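PDB 5Y0T: thermotoga maritima TmcAL from Thermotoga maritima, which belongs to the HIGH nucleotidyl transferase family of the HUP clan and holds adenosine-5'-rp-alpha-thio-triphosphate in a pocket of its alpha/beta fold. Local coordinates for residues Val64-Glu69 with Ile337-Phe342; Val89-Gly94 with Lys356-Ile361. All coordinates share one frame; numbering follows the deposited sequence.

Interaction 1 (Val64-Glu69 with Ile337-Phe342)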
loop_
_atom_site.group_PDB
_atom_site.type_symbol
_atom_site.label_atom_id
_atom_site.label_comp_id
_atom_site.label_asym_id
_atom_site.label_seq_id
_atom_site.Cartn_x
_atom_site.Cartn_y
_atom_site.Cartn_z
ATOM N N VAL A 64 -11.759 8.943 -34.283
ATOM C CA VAL A 64 -12.092 7.558 -33.885
ATOM C C VAL A 64 -13.622 7.390 -33.665
ATOM O O VAL A 64 -14.268 8.283 -33.120
ATOM C CB VAL A 64 -11.339 7.137 -32.599
ATOM C CG1 VAL A 64 -11.773 5.750 -32.176
ATOM C CG2 VAL A 64 -9.816 7.148 -32.836
ATOM N N ASP A 65 -14.212 6.289 -34.148
ATOM C CA ASP A 65 -15.656 6.056 -33.962
ATOM C C ASP A 65 -15.981 5.389 -32.636
ATOM O O ASP A 65 -17.013 5.677 -32.040
ATOM C CB ASP A 65 -16.227 5.198 -35.087
ATOM C CG ASP A 65 -16.055 5.858 -36.448
ATOM O OD1 ASP A 65 -15.496 5.223 -37.358
ATOM O OD2 ASP A 65 -16.462 7.021 -36.591
ATOM N N VAL A 66 -15.131 4.436 -32.248
ATOM C CA VAL A 66 -15.290 3.667 -31.002
ATOM C C VAL A 66 -13.945 3.512 -30.289
ATOM O O VAL A 66 -12.953 3.145 -30.910
ATOM C CB VAL A 66 -15.859 2.252 -31.269
ATOM C CG1 VAL A 66 -16.103 1.489 -29.943
ATOM C CG2 VAL A 66 -17.162 2.324 -32.124
ATOM N N VAL A 67 -13.924 3.772 -28.984
ATOM C CA VAL A 67 -12.714 3.599 -28.182
ATOM C C VAL A 67 -12.930 2.463 -27.187
ATOM O O VAL A 67 -13.924 2.455 -26.467
ATOM C CB VAL A 67 -12.317 4.870 -27.386
ATOM C CG1 VAL A 67 -11.074 4.580 -26.520
ATOM C CG2 VAL A 67 -12.038 6.048 -28.334
ATOM N N LEU A 68 -12.000 1.512 -27.188
ATOM C CA LEU A 68 -11.991 0.366 -26.278
ATOM C C LEU A 68 -10.858 0.521 -25.285
ATOM O O LEU A 68 -9.829 1.099 -25.618
ATOM C CB LEU A 68 -11.801 -0.939 -27.051
ATOM C CG LEU A 68 -12.593 -1.048 -28.354
ATOM C CD1 LEU A 68 -12.244 -2.340 -29.123
ATOM C CD2 LEU A 68 -14.065 -0.983 -28.047
ATOM N N GLU A 69 -11.031 0.027 -24.061
ATOM C CA GLU A 69 -9.897 -0.002 -23.142
ATOM C C GLU A 69 -9.054 -1.263 -23.339
ATOM O O GLU A 69 -9.582 -2.376 -23.386
ATOM C CB GLU A 69 -10.347 0.074 -21.675
ATOM C CG GLU A 69 -9.142 0.119 -20.742
ATOM C CD GLU A 69 -9.493 0.372 -19.278
ATOM O OE1 GLU A 69 -10.698 0.496 -18.947
ATOM O OE2 GLU A 69 -8.552 0.432 -18.457
ATOM N N ILE A 337 -14.574 -6.970 -23.946
ATOM C CA ILE A 337 -14.318 -5.744 -24.668
ATOM C C ILE A 337 -14.953 -4.595 -23.893
ATOM O O ILE A 337 -16.176 -4.519 -23.800
ATOM C CB ILE A 337 -14.894 -5.794 -26.095
ATOM C CG1 ILE A 337 -14.191 -6.893 -26.905
ATOM C CG2 ILE A 337 -14.699 -4.440 -26.767
ATOM C CD1 ILE A 337 -14.974 -7.354 -28.148
ATOM N N ARG A 338 -14.129 -3.701 -23.353
ATOM C CA ARG A 338 -14.644 -2.563 -22.581
ATOM C C ARG A 338 -14.812 -1.353 -23.505
ATOM O O ARG A 338 -13.851 -0.916 -24.109
ATOM C CB ARG A 338 -13.698 -2.210 -21.415
ATOM C CG ARG A 338 -14.034 -0.868 -20.708
ATOM C CD ARG A 338 -15.167 -1.021 -19.682
ATOM N NE ARG A 338 -15.498 0.264 -19.046
ATOM C CZ ARG A 338 -14.845 0.759 -17.998
ATOM N NH1 ARG A 338 -13.848 0.068 -17.450
ATOM N NH2 ARG A 338 -15.208 1.928 -17.478
ATOM N N ILE A 339 -16.025 -0.811 -23.596
ATOM C CA ILE A 339 -16.275 0.376 -24.413
ATOM C C ILE A 339 -16.056 1.618 -23.564
ATOM O O ILE A 339 -16.764 1.805 -22.583
ATOM C CB ILE A 339 -17.727 0.434 -24.953
ATOM C CG1 ILE A 339 -18.132 -0.858 -25.677
ATOM C CG2 ILE A 339 -17.938 1.694 -25.813
ATOM C CD1 ILE A 339 -17.221 -1.279 -26.771
ATOM N N LEU A 340 -15.046 2.425 -23.891
ATOM C CA LEU A 340 -14.847 3.701 -23.204
ATOM C C LEU A 340 -15.610 4.853 -23.844
ATOM O O LEU A 340 -15.878 5.857 -23.185
ATOM C CB LEU A 340 -13.360 4.052 -23.139
ATOM C CG LEU A 340 -12.497 3.142 -22.264
ATOM C CD1 LEU A 340 -11.064 3.593 -22.397
ATOM C CD2 LEU A 340 -12.952 3.143 -20.767
ATOM N N GLY A 341 -15.947 4.725 -25.128
ATOM C CA GLY A 341 -16.688 5.772 -25.796
ATOM C C GLY A 341 -16.974 5.464 -27.255
ATOM O O GLY A 341 -16.312 4.611 -27.868
ATOM N N PHE A 342 -17.988 6.134 -27.798
ATOM C CA PHE A 342 -18.268 6.040 -29.225
ATOM C C PHE A 342 -19.065 7.247 -29.699
ATOM O O PHE A 342 -19.692 7.952 -28.899
ATOM C CB PHE A 342 -19.003 4.725 -29.576
ATOM C CG PHE A 342 -20.276 4.474 -28.778
ATOM C CD1 PHE A 342 -20.213 3.898 -27.515
ATOM C CD2 PHE A 342 -21.525 4.754 -29.316
ATOM C CE1 PHE A 342 -21.372 3.634 -26.797
ATOM C CE2 PHE A 342 -22.702 4.502 -28.601
ATOM C CZ PHE A 342 -22.625 3.938 -27.332
HETATM O O HOH W 1 -11.980 -1.807 -18.416
HETATM O O HOH W 2 -11.416 -4.233 -23.667
#
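The carbonyl oxygen of Val67 is gripped twice: by Leu340 N at 2.8 Å and, more weakly, by Gly341 N, so two consecutive amides converge on one acceptor. This is a classic beta bulge, and Val67 N answers with an almost straight bond to Gly341 O (2.8 Å, 175° at the hydrogen). Beyond the bulge Glu69 N meets Arg338 O in the plane of that carbonyl. The side chains of Val66, Leu68, Ile339 and Phe342 share one face of the sheet, where helix 346-356 covers Val66, Ile339 and Phe342. There Leu68 CD2 lies alongside Ile339 CD1 at 3.4 Å, tighter than usual, and also touches Ile337 CG2. From the bulge, the Leu340 side chain crosses Glu69 obliquely, its CD1 3.7 Å from Glu69 CB, while CD2 lies above one face of the Arg338 guanidinium, displaced toward its rim. Glu69 OE1 lies well out of the guanidinium plane, 3.5 Å from Arg338 NH1, so the attraction is of charge alone; a water bridges both atoms. Lys52 also pairs with Glu69, and Asp413 with Arg338. Strand 337-343 thus joins the parallel strands of a HUP-type alpha/beta sheet antiparallel, beside strand 66-70, carrying strands 361-362 and 419-421 with it.

Interaction 2 (Val89-Gly94 with Lys356-Ile361)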
loop_
_atom_site.group_PDB
_atom_site.type_symbol
_atom_site.label_atom_id
_atom_site.label_comp_id
_atom_site.label_asym_id
_atom_site.label_seq_id
_atom_site.Cartn_x
_atom_site.Cartn_y
_atom_site.Cartn_z
ATOM N N VAL A 89 -7.961 -7.902 -28.458
ATOM C CA VAL A 89 -9.145 -7.057 -28.338
ATOM C C VAL A 89 -9.651 -6.661 -29.728
ATOM O O VAL A 89 -10.842 -6.772 -30.021
ATOM C CB VAL A 89 -8.875 -5.760 -27.540
ATOM C CG1 VAL A 89 -10.079 -4.830 -27.618
ATOM C CG2 VAL A 89 -8.544 -6.054 -26.048
ATOM N N LEU A 90 -8.755 -6.163 -30.572
ATOM C CA LEU A 90 -9.166 -5.796 -31.930
ATOM C C LEU A 90 -9.760 -6.985 -32.684
ATOM O O LEU A 90 -10.837 -6.884 -33.273
ATOM C CB LEU A 90 -7.980 -5.218 -32.702
ATOM C CG LEU A 90 -7.558 -3.859 -32.142
ATOM C CD1 LEU A 90 -6.372 -3.275 -32.921
ATOM C CD2 LEU A 90 -8.732 -2.876 -32.143
ATOM N N ASP A 91 -9.056 -8.111 -32.672
ATOM C CA ASP A 91 -9.565 -9.299 -33.334
ATOM C C ASP A 91 -10.922 -9.747 -32.752
ATOM O O ASP A 91 -11.780 -10.237 -33.476
ATOM C CB ASP A 91 -8.554 -10.435 -33.233
ATOM C CG ASP A 91 -9.040 -11.698 -33.912
ATOM O OD1 ASP A 91 -8.954 -11.760 -35.152
ATOM O OD2 ASP A 91 -9.505 -12.610 -33.200
ATOM N N ALA A 92 -11.113 -9.568 -31.448
ATOM C CA ALA A 92 -12.323 -10.056 -30.788
ATOM C C ALA A 92 -13.564 -9.240 -31.151
ATOM O O ALA A 92 -14.692 -9.709 -30.973
ATOM C CB ALA A 92 -12.139 -10.068 -29.289
ATOM N N THR A 93 -13.367 -8.026 -31.661
ATOM C CA THR A 93 -14.499 -7.197 -32.064
ATOM C C THR A 93 -15.295 -7.885 -33.155
ATOM O O THR A 93 -16.490 -7.626 -33.311
ATOM C CB THR A 93 -14.062 -5.838 -32.615
ATOM O OG1 THR A 93 -13.271 -6.061 -33.792
ATOM C CG2 THR A 93 -13.233 -5.053 -31.565
ATOM N N GLY A 94 -14.608 -8.730 -33.925
ATOM C CA GLY A 94 -15.219 -9.462 -35.020
ATOM C C GLY A 94 -15.352 -8.640 -36.290
ATOM O O GLY A 94 -15.914 -9.125 -37.281
ATOM N N LYS A 356 -21.198 -9.767 -33.985
ATOM C CA LYS A 356 -20.017 -10.517 -34.432
ATOM C C LYS A 356 -18.890 -10.732 -33.413
ATOM O O LYS A 356 -17.961 -11.503 -33.678
ATOM C CB LYS A 356 -19.430 -9.814 -35.662
ATOM C CG LYS A 356 -20.386 -9.752 -36.847
ATOM C CD LYS A 356 -19.654 -9.356 -38.126
ATOM C CE LYS A 356 -20.540 -9.503 -39.364
ATOM N NZ LYS A 356 -21.069 -10.893 -39.533
ATOM N N ALA A 357 -18.969 -10.092 -32.249
ATOM C CA ALA A 357 -17.815 -10.095 -31.343
ATOM C C ALA A 357 -17.612 -11.464 -30.709
ATOM O O ALA A 357 -18.565 -12.213 -30.535
ATOM C CB ALA A 357 -17.962 -9.050 -30.265
ATOM N N LYS A 358 -16.359 -11.786 -30.398
ATOM C CA LYS A 358 -16.014 -13.070 -29.793
ATOM C C LYS A 358 -15.801 -12.955 -28.290
ATOM O O LYS A 358 -15.484 -13.943 -27.648
ATOM C CB LYS A 358 -14.742 -13.652 -30.439
ATOM C CG LYS A 358 -14.696 -13.583 -31.971
ATOM C CD LYS A 358 -13.265 -13.823 -32.483
ATOM C CE LYS A 358 -13.139 -13.524 -33.972
ATOM N NZ LYS A 358 -11.896 -14.121 -34.539
ATOM N N LEU A 359 -15.921 -11.739 -27.751
ATOM C CA LEU A 359 -15.846 -11.504 -26.306
ATOM C C LEU A 359 -17.061 -10.689 -25.888
ATOM O O LEU A 359 -17.573 -9.917 -26.695
ATOM C CB LEU A 359 -14.564 -10.748 -25.919
ATOM C CG LEU A 359 -13.205 -11.439 -26.092
ATOM C CD1 LEU A 359 -12.070 -10.462 -25.792
ATOM C CD2 LEU A 359 -13.139 -12.650 -25.167
ATOM N N PRO A 360 -17.512 -10.841 -24.628
ATOM C CA PRO A 360 -18.630 -10.047 -24.100
ATOM C C PRO A 360 -18.308 -8.560 -24.153
ATOM O O PRO A 360 -17.180 -8.174 -23.859
ATOM C CB PRO A 360 -18.755 -10.524 -22.642
ATOM C CG PRO A 360 -18.106 -11.857 -22.623
ATOM C CD PRO A 360 -16.983 -11.772 -23.619
ATOM N N ILE A 361 -19.280 -7.744 -24.536
ATOM C CA ILE A 361 -19.072 -6.304 -24.619
ATOM C C ILE A 361 -19.617 -5.641 -23.358
ATOM O O ILE A 361 -20.772 -5.853 -22.990
ATOM C CB ILE A 361 -19.759 -5.726 -25.877
ATOM C CG1 ILE A 361 -19.043 -6.232 -27.129
ATOM C CG2 ILE A 361 -19.772 -4.204 -25.847
ATOM C CD1 ILE A 361 -19.900 -6.190 -28.378
#
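Near the C-terminal end of helix 79-92, the backbone runs close against the segment that leaves helix 346-356, and Lys358 N donates to Ala92 O in the carbonyl plane at 2.7 Å, 166° at the hydrogen. The CA of Ala357 comes within 3.2 Å of Ala92 O as a supplementary C-H contact. Gly94, at positive phi, lies against Lys356 O, and a CB there would clash with that oxygen. Among the side chains, Lys358 runs extended beyond CG along the end of the helix and crosses Asp91 obliquely; its NZ reaches Asp91 OD2 at 3.1 Å from above the carboxylate plane. Asp91 holds CG anti to the backbone N (chi1 -180°), and Ser184 is hydrogen-bonded to its other oxygen, OD1, so the two oxygens have separate partners. Ala92 CB fits against Leu359 CD1 at 3.5 Å, and Ile337 touches both residues. Thr93 OG1 turns back to Leu90 O at 2.6 Å, so that this carbonyl accepts from both the hydroxyl and the amide of Thr93. The nearby carboxylate would be expected to stabilise the charged form of the Lys358 amine, which may also interact favourably with the C-terminal end of the helix dipole.

The two contacts lie with centres 12 Å apart on the same side of the chain's centre, and their segments alternate along the sequence: 64-69, 89-94, 337-342, 356-361. Each ties an early part of the chain to a late one across more than 260 residues, most of them helical. Helix 346-356 connects strand 337-343 to strand 361-362, which run parallel in the sheet: a beta-alpha-beta connection. The contacts also meet directly: Ile337 N is probably hydrogen-bonded to Pro360 O, Leu68 packs on Val89, and Ile339 on Ile361. Together, interactions 1 and 2 attach the late portion to the early alpha/beta core, through sheet and helix end alike.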